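Local coordinates for ferripyochelin binding protein (PDB 1V3W) that probably works as a zinc-dependent gamma-class carbonic anhydrase, hydrating carbon dioxide at sites between the subunits of a left-handed beta-helix trimer, at residues R44-I50 with I64-Y70; K34-W38 with Y159-A163; I97-S101 with I115-A119; K9-H14 with V25-L31. All coordinates share one frame; numbering follows the deposited sequence. Where two conformers were deposited one is given.

From the N terminus, interaction 4 closes first: residues 9-14 pair with 25-31, one turn of the left-handed beta-helix laid on the next. The segment 34-38 then opens interaction 2, which closes only at 159-163, where helix 146-169 runs back along the coil. Within that long loop lie interactions 1 and 3, in series, each joining successive turns; no two contacts cross. Interaction 1 continues the sheets of interaction 4, Gly-45 pairing with Ile-26 and Ile-50 with Val-30, and holds a zinc ligand. Interaction 2 touches interaction 4 where Val-37 packs on Leu-31. Interaction 3 stacks corners of later turns, its centre about 25 Å from that of interaction 4.

Interaction 1. Residues R44-I50 with I64-Y70; sequences RGDIEQI and IHTSHGY. With ZN (zinc ion), chain B.
The carbonyl O of Ile-64 accepts the backbone N-H of Arg-44 at 3.1 Å, and the CG2 atoms of Ile-64 and Ile-50 meet, branched aliphatics suiting this buried row. His-65 ND1 binds the zinc ion at 2.2 Å, and its NE2 donates to Asp-46 OD1 at 2.9 Å, in the ring plane and on the oxygen's syn lone pair. Over one face of this ring lies the Arg-44 guanidinium, the planes 32° apart; its NH1 salt-bridges Asp-46 OD2 at 2.8 Å and its NH2 reaches Asp-60 and Tyr-159 of the second subunit. A leucine in place of Arg-44 would probably uncover that face of the ring, cost Asp-46 its salt bridge and leave Asp-60 of the second subunit without its mate. Thr-66 OG1, set between its backbone N and carbonyl carbon (chi1 68°), takes the N-H of Glu-48 and donates to a water that also grips Arg-44 O, Ile-47 N and Glu-48 O, satisfying the backbone around this corner. His-68 receives Ile-47 CG2 over its ring centre at 3.7 Å. At Gly-69, where a CB would press on the preceding carbonyl O, N-H meets Glu-48 OE2 at 2.9 Å. His-87 of the same chain and His-82 of the second subunit complete the zinc's protein ligands. Asp-46, also bonded to His-166 of that subunit, is a second-shell group that, with the zinc, fixes the rotation of His-65 and probably strengthens it as a ligand.

Interaction 2. Residues K34-W38 with Y159-A163; sequences KTSVW and YVELA
Trp-38 and Tyr-159 form the dense part of this contact. The CD2-CE2 edge of the tyrosine approaches the indole's five-membered ring in an offset edge-to-face pair, with centroids 5.0 Å apart and planes at 76°; Trp-38 CE2 comes 3.6 Å from Tyr-159 CE2. With CG anti to its carbonyl carbon (chi1 -58°), the indole is directed at the helix, and its CH2 corner meets the backbone between Leu-162 and Ala-163 near the ring plane. A weak bond of 2.9 Å from Trp-38 NE1 to Ser-36 OG gives the indole N-H a partner. Small residues suit the neighbouring spot, where the CB atoms of Ser-36 and Ala-163 come within 3.7 Å and let helix and strand approach closely. The Lys-34 side is looser. There the aliphatic part of the lysine crosses Val-160, with CD 4.0 Å from CG1, and the partly exposed chain, apolar along its length and charged at its end as suits a margin, then leads away from the helix. Tyr-159 belongs to the intersubunit zinc site, beside the zinc held by His-65 of the third subunit; its OH bonds Arg-44 of that subunit, which also makes a cation-pi contact with Trp-38. Helix 146-169 here lies against a beta-helix sheet in which strand 36-37 runs between strands 18-19 and 57-58, with Phe-18 and His-166 packed around the indole.

Interaction 3. Residues I97-S101 with I115-A119; sequences IGISS and IGAGA. With EDO (1,2-ethanediol), chain J.
Gly-118 N donates to Ile-99 O at 2.9 Å, the donor tilted 18° from the carbonyl plane, whereas the other backbone bond between the segments, from Gly-98 N to Ile-115 O, is weak and bent. Two CA-H...O contacts lie beside them: Ala-117 CA approaches Ile-99 O, and Gly-118 CA approaches Ser-100 O at 3.4 Å. Within the first segment, Gly-98 O accepts both Ser-101 N and Ser-101 OG, the hydroxyl at 2.7 Å, from the same face of its plane. The hydroxyl can close this bond because it sits between the backbone N and the carbonyl carbon, chi1 65°. Swapping Ser-101 for a valine would remove the hydroxyl bond and would probably leave the Gly-98 to Ser-101 turn less firmly closed. Each segment makes a type II turn, and the two turns stack as successive corners of the left-handed beta-helix formed by hexapeptide repeats. Glycine suits these corners for different reasons: a CB on Gly-98 would collide with Ile-115 O, whereas Gly-118 has a positive phi. Apolar contacts complete the stack. Ile-97 and Ile-115 project in parallel, one over the other, although Ile-97 has two conformers. Ser-101 CB rests 4.1 Å from Ile-115 CG2, and the short CB of Ala-117 fits against Ile-99 O at 3.5 Å. Ile-99 and Ala-117 also pack on Met-85 and Val-120 of the third subunit. A 1,2-ethanediol, probably from the crystallisation liquor, reaches Ser-100 OG and Gly-118 O, but its exact position is doubtful because it crowds Ser-100 O.

Interaction 4. Residues K9-H14 with V25-L31; sequences KKPRIH and VIGDVVL
Pro-11 and Val-25 pass flank to flank, running opposite ways, CG of the proline 3.9 Å from CG1 of the valine, where the first turn of the left-handed beta-helix stacks on the second. Proline suits the place: its N faces Gly-27 O but has no hydrogen to give, and its ring offers an apolar flank to Val-25 and Val-29. Beyond it the chains run as parallel neighbours. Arg-12 N donates to Val-29 O, Leu-31 N to Arg-12 O at 2.9 Å, and His-14 N to Leu-31 O. This register sends side chains to alternate faces. Ile-13 and Leu-31 run abreast, CG1 to CD1 at 4.0 Å, on the face where Leu-31 also meets Val-19 and Val-52; aliphatic residues suit the inside of the coil. Arg-12 and Val-30 take the other face, and the arginine chain, extended throughout, carries its charge away from the contact. At the corner the path bends through Gly-27, whose positive phi suits a residue without a side chain and whose CA-H points at Lys-9 O at 3.5 Å, and through Asp-28, the centre of an inverse gamma turn. Pro-11 and Lys-10 also pack on Ile-173 of the second subunit. Lys-9 crosses Asp-28 at a slant, its CD 3.8 Å from Asp-28 CB. The aspartate's CG stands anti to its own N (chi1 -164°), which places the carboxylate between two partners: OD2 takes Gln-49 NE2, while Lys-9 NZ forms a salt bridge to OD1 at 3.1 Å, arriving 54° out of the carboxylate plane.

Interaction 1. Residues R44-I50 with I64-Y70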
loop_
_atom_site.group_PDB
_atom_site.type_symbol
_atom_site.label_atom_id
_atom_site.label_comp_id
_atom_site.label_asym_id
_atom_site.label_seq_id
_atom_site.Cartn_x
_atom_site.Cartn_y
_atom_site.Cartn_z
ATOM N N ARG A 44 -2.182 13.851 0.445
ATOM C CA ARG A 44 -1.169 14.894 0.359
ATOM C C ARG A 44 -1.561 16.018 -0.594
ATOM O O ARG A 44 -1.397 15.912 -1.806
ATOM C CB ARG A 44 0.173 14.266 -0.047
ATOM C CG ARG A 44 1.357 15.228 -0.056
ATOM C CD ARG A 44 2.665 14.525 0.344
ATOM N NE ARG A 44 3.014 13.402 -0.527
ATOM C CZ ARG A 44 3.705 13.509 -1.659
ATOM N NH1 ARG A 44 4.133 14.694 -2.077
ATOM N NH2 ARG A 44 3.977 12.424 -2.373
ATOM N N GLY A 45 -2.090 17.100 -0.028
ATOM C CA GLY A 45 -2.504 18.239 -0.831
ATOM C C GLY A 45 -1.425 19.301 -0.914
ATOM O O GLY A 45 -1.650 20.450 -0.525
ATOM N N ASP A 46 -0.256 18.925 -1.426
ATOM C CA ASP A 46 0.861 19.861 -1.534
ATOM C C ASP A 46 1.090 20.459 -2.921
ATOM O O ASP A 46 1.987 21.286 -3.100
ATOM C CB ASP A 46 2.155 19.215 -1.012
ATOM C CG ASP A 46 2.499 17.910 -1.714
ATOM O OD1 ASP A 46 1.786 17.517 -2.663
ATOM O OD2 ASP A 46 3.496 17.275 -1.305
ATOM N N ILE A 47 0.294 20.037 -3.897
ATOM C CA ILE A 47 0.381 20.587 -5.246
ATOM C C ILE A 47 -1.020 21.120 -5.542
ATOM O O ILE A 47 -1.303 22.288 -5.272
ATOM C CB ILE A 47 0.807 19.518 -6.285
ATOM C CG1 ILE A 47 2.181 18.947 -5.906
ATOM C CG2 ILE A 47 0.879 20.142 -7.677
ATOM C CD1 ILE A 47 2.703 17.885 -6.862
ATOM N N GLU A 48 -1.900 20.276 -6.073
ATOM C CA GLU A 48 -3.275 20.694 -6.344
ATOM C C GLU A 48 -4.157 20.229 -5.185
ATOM O O GLU A 48 -3.736 19.433 -4.346
ATOM C CB GLU A 48 -3.798 20.079 -7.646
ATOM C CG GLU A 48 -3.053 20.478 -8.916
ATOM C CD GLU A 48 -3.101 21.968 -9.196
ATOM O OE1 GLU A 48 -4.021 22.645 -8.691
ATOM O OE2 GLU A 48 -2.224 22.458 -9.938
ATOM N N GLN A 49 -5.387 20.721 -5.146
ATOM C CA GLN A 49 -6.315 20.354 -4.088
ATOM C C GLN A 49 -6.833 18.924 -4.204
ATOM O O GLN A 49 -6.930 18.363 -5.300
ATOM C CB GLN A 49 -7.518 21.305 -4.095
ATOM C CG GLN A 49 -8.545 21.029 -2.999
ATOM C CD GLN A 49 -9.733 21.979 -3.048
ATOM O OE1 GLN A 49 -10.701 21.755 -3.780
ATOM N NE2 GLN A 49 -9.657 23.052 -2.271
ATOM N N ILE A 50 -7.142 18.337 -3.053
ATOM C CA ILE A 50 -7.741 17.009 -2.996
ATOM C C ILE A 50 -9.077 17.268 -2.319
ATOM O O ILE A 50 -9.119 17.701 -1.167
ATOM C CB ILE A 50 -6.930 16.025 -2.136
ATOM C CG1 ILE A 50 -5.582 15.754 -2.802
ATOM C CG2 ILE A 50 -7.714 14.721 -1.963
ATOM C CD1 ILE A 50 -4.602 15.020 -1.913
ATOM N N ILE A 64 -3.530 9.394 -1.842
ATOM C CA ILE A 64 -4.178 10.282 -2.796
ATOM C C ILE A 64 -3.230 11.450 -3.001
ATOM O O ILE A 64 -2.747 12.048 -2.038
ATOM C CB ILE A 64 -5.538 10.813 -2.299
ATOM C CG1 ILE A 64 -6.476 9.643 -2.002
ATOM C CG2 ILE A 64 -6.161 11.715 -3.371
ATOM C CD1 ILE A 64 -7.864 10.060 -1.542
ATOM N N HIS A 65 -2.935 11.744 -4.260
ATOM C CA HIS A 65 -2.042 12.840 -4.589
ATOM C C HIS A 65 -2.518 13.484 -5.882
ATOM O O HIS A 65 -3.553 13.098 -6.432
ATOM C CB HIS A 65 -0.610 12.328 -4.751
ATOM C CG HIS A 65 0.423 13.409 -4.701
ATOM N ND1 HIS A 65 1.530 13.420 -5.522
ATOM C CD2 HIS A 65 0.518 14.514 -3.925
ATOM C CE1 HIS A 65 2.261 14.490 -5.255
ATOM N NE2 HIS A 65 1.668 15.170 -4.291
ATOM N N THR A 66 -1.760 14.460 -6.364
ATOM C CA THR A 66 -2.109 15.173 -7.586
ATOM C C THR A 66 -0.854 15.531 -8.366
ATOM O O THR A 66 0.268 15.311 -7.907
ATOM C CB THR A 66 -2.831 16.496 -7.270
ATOM O OG1 THR A 66 -1.909 17.395 -6.638
ATOM C CG2 THR A 66 -4.022 16.258 -6.344
ATOM N N SER A 67 -1.064 16.086 -9.555
ATOM C CA SER A 67 0.020 16.536 -10.417
ATOM C C SER A 67 -0.333 17.974 -10.766
ATOM O O SER A 67 -1.496 18.367 -10.658
ATOM C CB SER A 67 0.088 15.684 -11.687
ATOM O OG SER A 67 -1.177 15.603 -12.320
ATOM N N HIS A 68 0.657 18.765 -11.164
ATOM C CA HIS A 68 0.386 20.151 -11.522
ATOM C C HIS A 68 -0.684 20.211 -12.607
ATOM O O HIS A 68 -0.546 19.595 -13.666
ATOM C CB HIS A 68 1.659 20.851 -12.008
ATOM C CG HIS A 68 2.600 21.231 -10.906
ATOM N ND1 HIS A 68 3.543 20.366 -10.397
ATOM C CD2 HIS A 68 2.728 22.383 -10.206
ATOM C CE1 HIS A 68 4.215 20.968 -9.431
ATOM N NE2 HIS A 68 3.739 22.193 -9.295
ATOM N N GLY A 69 -1.755 20.947 -12.328
ATOM C CA GLY A 69 -2.840 21.077 -13.283
ATOM C C GLY A 69 -3.848 19.946 -13.220
ATOM O O GLY A 69 -4.820 19.933 -13.978
ATOM N N TYR A 70 -3.627 19.000 -12.311
ATOM C CA TYR A 70 -4.524 17.859 -12.170
ATOM C C TYR A 70 -4.935 17.600 -10.729
ATOM O O TYR A 70 -4.358 16.753 -10.048
ATOM C CB TYR A 70 -3.867 16.605 -12.744
ATOM C CG TYR A 70 -3.709 16.653 -14.243
ATOM C CD1 TYR A 70 -4.804 16.458 -15.082
ATOM C CD2 TYR A 70 -2.472 16.925 -14.823
ATOM C CE1 TYR A 70 -4.674 16.534 -16.466
ATOM C CE2 TYR A 70 -2.329 17.004 -16.206
ATOM C CZ TYR A 70 -3.435 16.809 -17.020
ATOM O OH TYR A 70 -3.300 16.888 -18.387
HETATM ZN ZN ZN B . 2.267 11.859 -6.940
HETATM O O HOH W 1 -1.644 17.738 -3.972
HETATM O O HOH W 2 4.075 12.029 -7.143
#

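Interaction 2. Residues K34-W38 with Y159-A163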
loop_
_atom_site.group_PDB
_atom_site.type_symbol
_atom_site.label_atom_id
_atom_site.label_comp_id
_atom_site.label_asym_id
_atom_site.label_seq_id
_atom_site.Cartn_x
_atom_site.Cartn_y
_atom_site.Cartn_z
ATOM N N LYS A 34 -19.624 13.610 6.875
ATOM C CA LYS A 34 -19.699 12.157 6.945
ATOM C C LYS A 34 -18.661 11.390 6.134
ATOM O O LYS A 34 -18.885 10.242 5.748
ATOM C CB LYS A 34 -21.116 11.696 6.583
ATOM C CG LYS A 34 -22.156 12.156 7.601
ATOM C CD LYS A 34 -23.571 11.798 7.178
ATOM C CE LYS A 34 -24.579 12.202 8.247
ATOM N NZ LYS A 34 -24.551 13.664 8.518
ATOM N N THR A 35 -17.530 12.035 5.867
ATOM C CA THR A 35 -16.454 11.364 5.154
ATOM C C THR A 35 -15.620 10.677 6.217
ATOM O O THR A 35 -15.771 10.945 7.409
ATOM C CB THR A 35 -15.544 12.351 4.385
ATOM O OG1 THR A 35 -15.057 13.358 5.282
ATOM C CG2 THR A 35 -16.302 12.993 3.241
ATOM N N SER A 36 -14.743 9.782 5.789
ATOM C CA SER A 36 -13.886 9.086 6.731
ATOM C C SER A 36 -12.558 8.742 6.075
ATOM O O SER A 36 -12.507 8.355 4.906
ATOM C CB SER A 36 -14.577 7.820 7.264
ATOM O OG SER A 36 -15.032 6.970 6.226
ATOM N N VAL A 37 -11.485 8.922 6.835
ATOM C CA VAL A 37 -10.133 8.637 6.375
ATOM C C VAL A 37 -9.578 7.657 7.399
ATOM O O VAL A 37 -9.486 7.963 8.591
ATOM C CB VAL A 37 -9.286 9.924 6.317
ATOM C CG1 VAL A 37 -7.871 9.600 5.867
ATOM C CG2 VAL A 37 -9.921 10.915 5.345
ATOM N N TRP A 38 -9.206 6.480 6.916
ATOM C CA TRP A 38 -8.755 5.402 7.777
ATOM C C TRP A 38 -7.257 5.279 8.032
ATOM O O TRP A 38 -6.453 5.954 7.397
ATOM C CB TRP A 38 -9.387 4.112 7.243
ATOM C CG TRP A 38 -10.889 4.261 7.242
ATOM C CD1 TRP A 38 -11.666 4.805 6.253
ATOM C CD2 TRP A 38 -11.762 4.032 8.357
ATOM N NE1 TRP A 38 -12.968 4.932 6.691
ATOM C CE2 TRP A 38 -13.053 4.457 7.965
ATOM C CE3 TRP A 38 -11.578 3.495 9.634
ATOM C CZ2 TRP A 38 -14.152 4.385 8.837
ATOM C CZ3 TRP A 38 -12.670 3.425 10.492
ATOM C CH2 TRP A 38 -13.944 3.860 10.084
ATOM N N TYR A 159 -19.835 2.515 5.702
ATOM C CA TYR A 159 -18.712 3.274 6.225
ATOM C C TYR A 159 -19.091 4.513 7.008
ATOM O O TYR A 159 -18.388 4.896 7.946
ATOM C CB TYR A 159 -17.754 3.647 5.102
ATOM C CG TYR A 159 -16.626 2.668 5.020
ATOM C CD1 TYR A 159 -16.741 1.504 4.268
ATOM C CD2 TYR A 159 -15.483 2.850 5.794
ATOM C CE1 TYR A 159 -15.742 0.535 4.294
ATOM C CE2 TYR A 159 -14.485 1.894 5.833
ATOM C CZ TYR A 159 -14.620 0.740 5.083
ATOM O OH TYR A 159 -13.627 -0.204 5.154
ATOM N N VAL A 160 -20.189 5.154 6.625
ATOM C CA VAL A 160 -20.624 6.333 7.357
ATOM C C VAL A 160 -20.926 5.901 8.792
ATOM O O VAL A 160 -20.562 6.582 9.748
ATOM C CB VAL A 160 -21.881 6.954 6.719
ATOM C CG1 VAL A 160 -22.466 8.017 7.640
ATOM C CG2 VAL A 160 -21.524 7.568 5.372
ATOM N N GLU A 161 -21.577 4.751 8.935
ATOM C CA GLU A 161 -21.910 4.233 10.255
ATOM C C GLU A 161 -20.653 3.789 10.999
ATOM O O GLU A 161 -20.511 4.039 12.198
ATOM C CB GLU A 161 -22.882 3.056 10.130
ATOM C CG GLU A 161 -24.188 3.403 9.427
ATOM C CD GLU A 161 -24.947 4.528 10.110
ATOM O OE1 GLU A 161 -25.281 4.383 11.306
ATOM O OE2 GLU A 161 -25.212 5.558 9.452
ATOM N N LEU A 162 -19.743 3.135 10.283
ATOM C CA LEU A 162 -18.497 2.657 10.868
ATOM C C LEU A 162 -17.701 3.839 11.414
ATOM O O LEU A 162 -17.159 3.782 12.517
ATOM C CB LEU A 162 -17.686 1.914 9.802
ATOM C CG LEU A 162 -16.743 0.793 10.239
ATOM C CD1 LEU A 162 -17.477 -0.185 11.149
ATOM C CD2 LEU A 162 -16.223 0.078 9.000
ATOM N N ALA A 163 -17.653 4.917 10.638
ATOM C CA ALA A 163 -16.936 6.119 11.037
ATOM C C ALA A 163 -17.472 6.640 12.365
ATOM O O ALA A 163 -16.705 6.986 13.257
ATOM C CB ALA A 163 -17.068 7.189 9.957
#

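Interaction 3. Residues I97-S101 with I115-A119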
loop_
_atom_site.group_PDB
_atom_site.type_symbol
_atom_site.label_atom_id
_atom_site.label_comp_id
_atom_site.label_asym_id
_atom_site.label_seq_id
_atom_site.Cartn_x
_atom_site.Cartn_y
_atom_site.Cartn_z
ATOM N N ILE A 97 -13.874 2.249 -5.791
ATOM C CA ILE A 97 -12.517 2.123 -6.300
ATOM C C ILE A 97 -11.966 0.861 -5.651
ATOM O O ILE A 97 -11.764 0.809 -4.435
ATOM C CB ILE A 97 -11.666 3.355 -5.916
ATOM C CG1 ILE A 97 -12.220 4.601 -6.615
ATOM C CG2 ILE A 97 -10.208 3.135 -6.297
ATOM C CD1 ILE A 97 -12.210 4.524 -8.134
ATOM N N GLY A 98 -11.750 -0.161 -6.472
ATOM C CA GLY A 98 -11.256 -1.433 -5.983
ATOM C C GLY A 98 -10.008 -1.448 -5.135
ATOM O O GLY A 98 -9.142 -0.577 -5.227
ATOM N N ILE A 99 -9.924 -2.474 -4.300
ATOM C CA ILE A 99 -8.784 -2.662 -3.425
ATOM C C ILE A 99 -7.518 -2.757 -4.262
ATOM O O ILE A 99 -7.462 -3.473 -5.264
ATOM C CB ILE A 99 -8.957 -3.946 -2.589
ATOM C CG1 ILE A 99 -10.104 -3.750 -1.598
ATOM C CG2 ILE A 99 -7.661 -4.294 -1.867
ATOM C CD1 ILE A 99 -10.543 -5.020 -0.909
ATOM N N SER A 100 -6.519 -1.990 -3.853
ATOM C CA SER A 100 -5.231 -1.964 -4.518
ATOM C C SER A 100 -5.303 -1.584 -5.993
ATOM O O SER A 100 -4.464 -2.005 -6.780
ATOM C CB SER A 100 -4.548 -3.322 -4.360
ATOM O OG SER A 100 -3.140 -3.188 -4.452
ATOM N N SER A 101 -6.306 -0.802 -6.378
ATOM C CA SER A 101 -6.407 -0.373 -7.767
ATOM C C SER A 101 -5.657 0.950 -7.900
ATOM O O SER A 101 -5.176 1.499 -6.905
ATOM C CB SER A 101 -7.873 -0.196 -8.184
ATOM O OG SER A 101 -8.505 0.849 -7.465
ATOM N N ILE A 115 -14.579 -0.168 -10.015
ATOM C CA ILE A 115 -13.259 -0.436 -10.561
ATOM C C ILE A 115 -12.811 -1.695 -9.829
ATOM O O ILE A 115 -12.781 -1.727 -8.598
ATOM C CB ILE A 115 -12.272 0.710 -10.254
ATOM C CG1 ILE A 115 -12.809 2.038 -10.806
ATOM C CG2 ILE A 115 -10.906 0.385 -10.844
ATOM C CD1 ILE A 115 -13.002 2.068 -12.311
ATOM N N GLY A 116 -12.484 -2.736 -10.582
ATOM C CA GLY A 116 -12.066 -3.981 -9.964
ATOM C C GLY A 116 -10.770 -3.892 -9.184
ATOM O O GLY A 116 -9.946 -3.004 -9.412
ATOM N N ALA A 117 -10.592 -4.823 -8.251
ATOM C CA ALA A 117 -9.384 -4.878 -7.439
ATOM C C ALA A 117 -8.170 -5.040 -8.344
ATOM O O ALA A 117 -8.178 -5.854 -9.267
ATOM C CB ALA A 117 -9.464 -6.046 -6.464
ATOM N N GLY A 118 -7.136 -4.250 -8.082
ATOM C CA GLY A 118 -5.919 -4.328 -8.871
ATOM C C GLY A 118 -5.952 -3.717 -10.261
ATOM O O GLY A 118 -4.946 -3.740 -10.969
ATOM N N ALA A 119 -7.093 -3.174 -10.670
ATOM C CA ALA A 119 -7.182 -2.572 -11.995
ATOM C C ALA A 119 -6.443 -1.239 -12.026
ATOM O O ALA A 119 -6.243 -0.607 -10.989
ATOM C CB ALA A 119 -8.646 -2.371 -12.387
HETATM C C1 EDO J . -2.558 -2.425 -9.408
HETATM O O1 EDO J . -2.335 -3.741 -9.888
HETATM C C2 EDO J . -2.397 -2.121 -7.893
HETATM O O2 EDO J . -2.536 -3.359 -7.148
#

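Interaction 4. Residues K9-H14 with V25-L31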
loop_
_atom_site.group_PDB
_atom_site.type_symbol
_atom_site.label_atom_id
_atom_site.label_comp_id
_atom_site.label_asym_id
_atom_site.label_seq_id
_atom_site.Cartn_x
_atom_site.Cartn_y
_atom_site.Cartn_z
ATOM N N LYS A 9 -1.849 26.626 3.249
ATOM C CA LYS A 9 -3.037 25.787 3.334
ATOM C C LYS A 9 -3.240 24.839 4.488
ATOM O O LYS A 9 -2.406 23.985 4.801
ATOM C CB LYS A 9 -3.207 24.963 2.068
ATOM C CG LYS A 9 -2.458 25.470 0.882
ATOM C CD LYS A 9 -3.424 25.863 -0.200
ATOM C CE LYS A 9 -2.863 25.533 -1.560
ATOM N NZ LYS A 9 -3.783 25.961 -2.647
ATOM N N LYS A 10 -4.424 24.979 5.061
ATOM C CA LYS A 10 -4.871 24.175 6.171
ATOM C C LYS A 10 -6.025 23.339 5.644
ATOM O O LYS A 10 -6.854 23.820 4.875
ATOM C CB LYS A 10 -5.361 25.090 7.287
ATOM C CG LYS A 10 -5.620 24.392 8.595
ATOM C CD LYS A 10 -6.144 25.376 9.617
ATOM C CE LYS A 10 -6.171 24.778 11.014
ATOM N NZ LYS A 10 -7.307 23.846 11.250
ATOM N N PRO A 11 -6.074 22.060 6.011
ATOM C CA PRO A 11 -7.177 21.216 5.535
ATOM C C PRO A 11 -8.533 21.748 6.024
ATOM O O PRO A 11 -8.627 22.286 7.129
ATOM C CB PRO A 11 -6.846 19.860 6.150
ATOM C CG PRO A 11 -5.340 19.850 6.123
ATOM C CD PRO A 11 -5.000 21.247 6.609
ATOM N N ARG A 12 -9.569 21.632 5.195
ATOM C CA ARG A 12 -10.908 22.055 5.607
ATOM C C ARG A 12 -11.648 20.756 5.867
ATOM O O ARG A 12 -12.028 20.043 4.935
ATOM C CB ARG A 12 -11.645 22.845 4.524
ATOM C CG ARG A 12 -12.958 23.435 5.061
ATOM C CD ARG A 12 -13.827 24.045 3.976
ATOM N NE ARG A 12 -14.997 24.743 4.511
ATOM C CZ ARG A 12 -16.104 24.965 3.812
ATOM N NH1 ARG A 12 -16.184 24.534 2.562
ATOM N NH2 ARG A 12 -17.125 25.622 4.347
ATOM N N ILE A 13 -11.847 20.456 7.143
ATOM C CA ILE A 13 -12.488 19.215 7.544
ATOM C C ILE A 13 -13.810 19.423 8.273
ATOM O O ILE A 13 -13.863 20.093 9.304
ATOM C CB ILE A 13 -11.528 18.413 8.440
ATOM C CG1 ILE A 13 -10.220 18.166 7.685
ATOM C CG2 ILE A 13 -12.166 17.100 8.860
ATOM C CD1 ILE A 13 -9.126 17.547 8.528
ATOM N N HIS A 14 -14.871 18.829 7.736
ATOM C CA HIS A 14 -16.191 18.950 8.342
ATOM C C HIS A 14 -16.164 18.300 9.719
ATOM O O HIS A 14 -15.550 17.251 9.910
ATOM C CB HIS A 14 -17.236 18.278 7.449
ATOM C CG HIS A 14 -18.649 18.584 7.836
ATOM N ND1 HIS A 14 -19.293 17.949 8.875
ATOM C CD2 HIS A 14 -19.536 19.476 7.333
ATOM C CE1 HIS A 14 -20.516 18.434 8.994
ATOM N NE2 HIS A 14 -20.688 19.363 8.070
ATOM N N VAL A 25 -3.070 13.823 6.671
ATOM C CA VAL A 25 -3.756 14.787 5.820
ATOM C C VAL A 25 -2.910 16.052 5.811
ATOM O O VAL A 25 -2.682 16.662 6.856
ATOM C CB VAL A 25 -5.172 15.086 6.358
ATOM C CG1 VAL A 25 -5.873 16.093 5.463
ATOM C CG2 VAL A 25 -5.977 13.789 6.430
ATOM N N ILE A 26 -2.451 16.439 4.625
ATOM C CA ILE A 26 -1.580 17.599 4.478
ATOM C C ILE A 26 -2.057 18.650 3.482
ATOM O O ILE A 26 -2.433 18.334 2.357
ATOM C CB ILE A 26 -0.175 17.160 4.004
ATOM C CG1 ILE A 26 0.410 16.127 4.966
ATOM C CG2 ILE A 26 0.746 18.367 3.892
ATOM C CD1 ILE A 26 1.537 15.321 4.356
ATOM N N GLY A 27 -2.025 19.907 3.912
ATOM C CA GLY A 27 -2.370 21.010 3.035
ATOM C C GLY A 27 -3.768 21.232 2.500
ATOM O O GLY A 27 -4.751 21.241 3.242
ATOM N N ASP A 28 -3.829 21.425 1.187
ATOM C CA ASP A 28 -5.070 21.712 0.480
ATOM C C ASP A 28 -5.937 20.478 0.298
ATOM O O ASP A 28 -5.987 19.889 -0.783
ATOM C CB ASP A 28 -4.743 22.336 -0.879
ATOM C CG ASP A 28 -5.942 23.012 -1.522
ATOM O OD1 ASP A 28 -5.777 23.560 -2.631
ATOM O OD2 ASP A 28 -7.039 23.001 -0.923
ATOM N N VAL A 29 -6.625 20.107 1.370
ATOM C CA VAL A 29 -7.506 18.954 1.371
ATOM C C VAL A 29 -8.846 19.360 1.957
ATOM O O VAL A 29 -8.903 20.042 2.982
ATOM C CB VAL A 29 -6.924 17.803 2.223
ATOM C CG1 VAL A 29 -7.892 16.628 2.250
ATOM C CG2 VAL A 29 -5.581 17.373 1.663
ATOM N N VAL A 30 -9.923 18.959 1.290
ATOM C CA VAL A 30 -11.265 19.259 1.762
ATOM C C VAL A 30 -11.984 17.940 2.017
ATOM O O VAL A 30 -12.062 17.091 1.129
ATOM C CB VAL A 30 -12.076 20.065 0.720
ATOM C CG1 VAL A 30 -13.475 20.331 1.253
ATOM C CG2 VAL A 30 -11.367 21.375 0.398
ATOM N N LEU A 31 -12.486 17.756 3.233
ATOM C CA LEU A 31 -13.218 16.542 3.584
ATOM C C LEU A 31 -14.615 16.988 4.011
ATOM O O LEU A 31 -14.776 17.612 5.060
ATOM C CB LEU A 31 -12.508 15.814 4.742
ATOM C CG LEU A 31 -11.055 15.371 4.503
ATOM C CD1 LEU A 31 -10.494 14.700 5.753
ATOM C CD2 LEU A 31 -11.000 14.422 3.319
#